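Local coordinates for protein BT_4661 (PDB 4AK2) that binds heparin and heparan sulphate as a SusE-like, surface-located polysaccharide-binding protein of a gut Bacteroides, the chain here being its ligand-binding domain, at residues A[221-224]-A[229-232]. Residues are numbered along the deposited sequence; the frame is centred on the assembly and turned at random.
Sequences YIDQ and VHIN
H230 CB lies over one face of the Y221 ring, toward its rim, 3.9 Å from the ring centroid, as a CH-pi contact. The two ring planes are only 3° from parallel but slid apart, so they barely overlap. Y221 OH sits above the rim of the imidazole, nearest H230 ND1. Y221 CG stands between its backbone N and carbonyl carbon (chi1 64°), which tips the ring toward the neighbouring strand. H230 NE2 donates to D223 OD2 at 2.8 Å. The bond is nearly straight. NE2 meets OD2 on the anti side of the carboxylate, tilted somewhat out of the carboxylate plane, while OD2 lies in the imidazole plane. D223 OD1 takes backbone N-H groups of T225, D226 and F227, so one carboxylate ties the turn to the imidazole. An alanine in place of H230 would probably leave a gap under the Y221 hydroxyl and deprive D223 OD2 of its imidazole donor. On the other face I222 CG1 meets V229 CG2 at 3.9 Å, beside Y160. Y221 N bonds to H230 O (2.9 Å), and H230 N to Y221 O (2.7 Å). This pairing is that of an antiparallel beta hairpin, whose second strand also pairs with strand 140-141.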
loop_
_atom_site.group_PDB
_atom_site.type_symbol
_atom_site.label_atom_id
_atom_site.label_comp_id
_atom_site.label_asym_id
_atom_site.label_seq_id
_atom_site.Cartn_x
_atom_site.Cartn_y
_atom_site.Cartn_z
ATOM N N TYR A 221 -9.875 3.052 9.891
ATOM C CA TYR A 221 -11.245 2.811 9.425
ATOM C C TYR A 221 -11.491 3.674 8.202
ATOM O O TYR A 221 -10.843 4.711 8.028
ATOM C CB TYR A 221 -12.301 3.125 10.519
ATOM C CG TYR A 221 -12.328 4.569 10.896
ATOM C CD1 TYR A 221 -11.443 5.046 11.856
ATOM C CD2 TYR A 221 -13.187 5.458 10.260
ATOM C CE1 TYR A 221 -11.437 6.401 12.203
ATOM C CE2 TYR A 221 -13.175 6.823 10.580
ATOM C CZ TYR A 221 -12.314 7.284 11.569
ATOM O OH TYR A 221 -12.291 8.633 11.888
ATOM N N ILE A 222 -12.506 3.336 7.439
ATOM C CA ILE A 222 -12.978 4.153 6.325
ATOM C C ILE A 222 -14.166 4.958 6.767
ATOM O O ILE A 222 -15.120 4.420 7.331
ATOM C CB ILE A 222 -13.322 3.233 5.125
ATOM C CG1 ILE A 222 -12.054 2.508 4.666
ATOM C CG2 ILE A 222 -13.959 4.043 3.985
ATOM C CD1 ILE A 222 -12.328 1.438 3.623
ATOM N N ASP A 223 -14.140 6.266 6.506
ATOM C CA ASP A 223 -15.333 7.079 6.842
ATOM C C ASP A 223 -16.404 6.918 5.747
ATOM O O ASP A 223 -16.085 6.627 4.573
ATOM C CB ASP A 223 -14.956 8.532 7.097
ATOM C CG ASP A 223 -14.797 9.310 5.824
ATOM O OD1 ASP A 223 -15.825 9.665 5.199
ATOM O OD2 ASP A 223 -13.640 9.596 5.456
ATOM N N GLN A 224 -17.675 7.101 6.116
ATOM C CA GLN A 224 -18.794 6.858 5.183
ATOM C C GLN A 224 -19.307 8.120 4.471
ATOM O O GLN A 224 -20.411 8.085 3.907
ATOM C CB GLN A 224 -19.937 6.075 5.899
ATOM C CG GLN A 224 -19.376 4.833 6.586
ATOM C CD GLN A 224 -18.691 3.851 5.642
ATOM O OE1 GLN A 224 -19.255 3.477 4.626
ATOM N NE2 GLN A 224 -17.474 3.450 5.988
ATOM N N VAL A 229 -9.499 6.499 3.924
ATOM C CA VAL A 229 -8.975 5.631 4.969
ATOM C C VAL A 229 -8.321 6.516 6.055
ATOM O O VAL A 229 -7.465 7.327 5.725
ATOM C CB VAL A 229 -7.939 4.598 4.452
ATOM C CG1 VAL A 229 -7.333 3.822 5.616
ATOM C CG2 VAL A 229 -8.550 3.662 3.403
ATOM N N HIS A 230 -8.748 6.339 7.311
ATOM C CA HIS A 230 -8.172 6.994 8.463
ATOM C C HIS A 230 -7.301 6.085 9.225
ATOM O O HIS A 230 -7.663 4.930 9.427
ATOM C CB HIS A 230 -9.293 7.485 9.404
ATOM C CG HIS A 230 -10.228 8.446 8.742
ATOM N ND1 HIS A 230 -10.284 9.762 9.078
ATOM C CD2 HIS A 230 -11.129 8.264 7.711
ATOM C CE1 HIS A 230 -11.190 10.372 8.292
ATOM N NE2 HIS A 230 -11.712 9.460 7.460
ATOM N N ILE A 231 -6.115 6.543 9.604
ATOM C CA ILE A 231 -5.185 5.819 10.467
ATOM C C ILE A 231 -5.065 6.612 11.756
ATOM O O ILE A 231 -4.753 7.818 11.737
ATOM C CB ILE A 231 -3.809 5.634 9.802
ATOM C CG1 ILE A 231 -3.947 4.704 8.596
ATOM C CG2 ILE A 231 -2.746 5.154 10.790
ATOM C CD1 ILE A 231 -4.296 3.261 8.920
ATOM N N ASN A 232 -5.372 6.000 12.886
ATOM C CA ASN A 232 -5.323 6.712 14.157
ATOM C C ASN A 232 -3.917 6.777 14.703
ATOM O O ASN A 232 -3.116 5.901 14.404
ATOM C CB ASN A 232 -6.296 6.056 15.149
ATOM C CG ASN A 232 -7.716 6.450 14.860
ATOM O OD1 ASN A 232 -8.001 7.606 14.482
ATOM N ND2 ASN A 232 -8.632 5.503 15.008
#